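Long-range contact in protein (hdlp (histone deacetylase-like protein)) (Aquifex aeolicus, PDB 1C3P), which probably acts as a zinc-dependent deacetylase of the histone deacetylase family, with a likely part in acetoin breakdown: residues Y17-L23 with G140-I144. Residues are numbered along the deposited sequence; the frame is centred on the assembly and turned at random.
Sequences YPKNHPL and GFCYI
F141 receives the edge of the H21 imidazole on one face of its ring. H21 NE2 sits over the centre of the phenyl, 3.3 Å from F141 CG. The ring centroids are 4.2 Å apart and the planes meet at 64°, an edge-to-face (T-shaped) pair. H21 chi1 of -157° places CG opposite its backbone N and carries the imidazole out to F141. Within its own loop the imidazole is sandwiched: P22 CD lies against one face and Y17 CD2 over the centre of the other.

Both segments are loops that follow strands of the parallel sheet of this arginase-like alpha/beta fold. Residues 17-23 come after strand 4-8. Residues 140-144 come after strand 122-125. F141 lies near the zinc site: its side chain is about 7 Å from that of the zinc ligand H170, although no zinc is bound in this model.

P22 CD approaches F141 CZ at 4.0 Å. L23 CD1 packs at 3.7 Å on F141 CB, nearer the backbone.

Y17 reaches the backbone of the other loop. Its OH donates to F141 O at 2.6 Å, with a C=O...O angle of 168°, so the bond is almost collinear with the carbonyl. The phenolic end of Y17, CZ and OH, lies at the edge of the Y143 ring, and Y17 CE2 packs against Y143 CE1 at 3.9 Å. The two tyrosines run past each other in opposite directions, and Y143 OH is hydrogen-bonded to P94 O.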
loop_
_atom_site.group_PDB
_atom_site.type_symbol
_atom_site.label_atom_id
_atom_site.label_comp_id
_atom_site.label_asym_id
_atom_site.label_seq_id
_atom_site.Cartn_x
_atom_site.Cartn_y
_atom_site.Cartn_z
ATOM N N TYR A 17 -10.712 -7.762 9.713
ATOM C CA TYR A 17 -11.800 -6.814 9.884
ATOM C C TYR A 17 -13.089 -7.619 9.964
ATOM O O TYR A 17 -13.138 -8.790 9.570
ATOM C CB TYR A 17 -11.847 -5.814 8.726
ATOM C CG TYR A 17 -10.765 -4.752 8.804
ATOM C CD1 TYR A 17 -9.414 -5.104 8.894
ATOM C CD2 TYR A 17 -11.094 -3.392 8.784
ATOM C CE1 TYR A 17 -8.419 -4.132 8.958
ATOM C CE2 TYR A 17 -10.111 -2.413 8.846
ATOM C CZ TYR A 17 -8.773 -2.787 8.931
ATOM O OH TYR A 17 -7.786 -1.826 8.969
ATOM N N PRO A 18 -14.155 -7.005 10.470
ATOM C CA PRO A 18 -15.401 -7.749 10.576
ATOM C C PRO A 18 -16.140 -8.075 9.291
ATOM O O PRO A 18 -15.787 -7.644 8.192
ATOM C CB PRO A 18 -16.236 -6.849 11.478
ATOM C CG PRO A 18 -15.842 -5.486 10.966
ATOM C CD PRO A 18 -14.329 -5.645 11.011
ATOM N N LYS A 19 -17.161 -8.895 9.489
ATOM C CA LYS A 19 -18.135 -9.311 8.495
ATOM C C LYS A 19 -17.954 -8.814 7.063
ATOM O O LYS A 19 -17.071 -9.222 6.313
ATOM C CB LYS A 19 -19.475 -8.787 8.989
ATOM C CG LYS A 19 -19.350 -7.284 9.287
ATOM C CD LYS A 19 -20.614 -6.571 9.700
ATOM C CE LYS A 19 -20.315 -5.075 9.777
ATOM N NZ LYS A 19 -21.463 -4.254 10.241
ATOM N N ASN A 20 -18.880 -7.918 6.738
ATOM C CA ASN A 20 -19.067 -7.218 5.480
ATOM C C ASN A 20 -17.839 -6.499 4.932
ATOM O O ASN A 20 -17.707 -6.308 3.719
ATOM C CB ASN A 20 -20.175 -6.188 5.705
ATOM C CG ASN A 20 -21.246 -6.234 4.646
ATOM O OD1 ASN A 20 -21.880 -7.270 4.430
ATOM N ND2 ASN A 20 -21.467 -5.103 3.981
ATOM N N HIS A 21 -16.947 -6.101 5.830
ATOM C CA HIS A 21 -15.750 -5.344 5.468
ATOM C C HIS A 21 -14.828 -5.971 4.416
ATOM O O HIS A 21 -14.542 -7.167 4.456
ATOM C CB HIS A 21 -14.931 -5.052 6.725
ATOM C CG HIS A 21 -14.034 -3.867 6.583
ATOM N ND1 HIS A 21 -14.357 -2.625 7.085
ATOM C CD2 HIS A 21 -12.858 -3.714 5.926
ATOM C CE1 HIS A 21 -13.421 -1.758 6.749
ATOM N NE2 HIS A 21 -12.499 -2.392 6.043
ATOM N N PRO A 22 -14.355 -5.166 3.451
ATOM C CA PRO A 22 -13.459 -5.666 2.401
ATOM C C PRO A 22 -12.154 -6.287 2.932
ATOM O O PRO A 22 -11.527 -7.098 2.250
ATOM C CB PRO A 22 -13.206 -4.411 1.555
ATOM C CG PRO A 22 -14.512 -3.648 1.720
ATOM C CD PRO A 22 -14.641 -3.738 3.223
ATOM N N LEU A 23 -11.741 -5.897 4.137
ATOM C CA LEU A 23 -10.513 -6.426 4.734
ATOM C C LEU A 23 -10.756 -7.641 5.640
ATOM O O LEU A 23 -9.912 -8.002 6.470
ATOM C CB LEU A 23 -9.777 -5.314 5.497
ATOM C CG LEU A 23 -9.255 -4.210 4.564
ATOM C CD1 LEU A 23 -8.636 -3.062 5.378
ATOM C CD2 LEU A 23 -8.212 -4.820 3.627
ATOM N N GLY A 140 -10.602 5.615 5.772
ATOM C CA GLY A 140 -10.380 4.628 4.725
ATOM C C GLY A 140 -9.890 3.267 5.182
ATOM O O GLY A 140 -9.007 2.680 4.545
ATOM N N PHE A 141 -10.464 2.759 6.269
ATOM C CA PHE A 141 -10.101 1.451 6.822
ATOM C C PHE A 141 -8.784 1.521 7.570
ATOM O O PHE A 141 -8.342 0.520 8.109
ATOM C CB PHE A 141 -9.891 0.385 5.738
ATOM C CG PHE A 141 -11.015 0.241 4.750
ATOM C CD1 PHE A 141 -10.801 -0.485 3.568
ATOM C CD2 PHE A 141 -12.274 0.781 4.986
ATOM C CE1 PHE A 141 -11.816 -0.665 2.651
ATOM C CE2 PHE A 141 -13.303 0.600 4.059
ATOM C CZ PHE A 141 -13.070 -0.127 2.892
ATOM N N CYS A 142 -8.136 2.682 7.579
ATOM C CA CYS A 142 -6.856 2.806 8.267
ATOM C C CYS A 142 -6.958 3.533 9.610
ATOM O O CYS A 142 -7.643 4.562 9.716
ATOM C CB CYS A 142 -5.860 3.555 7.373
ATOM S SG CYS A 142 -5.573 2.773 5.772
ATOM N N TYR A 143 -6.271 2.993 10.622
ATOM C CA TYR A 143 -6.256 3.588 11.956
ATOM C C TYR A 143 -4.894 4.187 12.289
ATOM O O TYR A 143 -4.812 5.171 13.022
ATOM C CB TYR A 143 -6.603 2.568 13.044
ATOM C CG TYR A 143 -7.873 1.789 12.778
ATOM C CD1 TYR A 143 -7.859 0.653 11.970
ATOM C CD2 TYR A 143 -9.088 2.189 13.341
ATOM C CE1 TYR A 143 -9.034 -0.083 11.731
ATOM C CE2 TYR A 143 -10.263 1.469 13.107
ATOM C CZ TYR A 143 -10.223 0.332 12.303
ATOM O OH TYR A 143 -11.365 -0.416 12.103
ATOM N N ILE A 144 -3.827 3.592 11.759
ATOM C CA ILE A 144 -2.481 4.096 12.002
ATOM C C ILE A 144 -1.817 4.262 10.639
ATOM O O ILE A 144 -1.873 3.353 9.805
ATOM C CB ILE A 144 -1.684 3.108 12.856
ATOM C CG1 ILE A 144 -2.419 2.886 14.189
ATOM C CG2 ILE A 144 -0.247 3.591 13.028
ATOM C CD1 ILE A 144 -1.718 1.939 15.171
#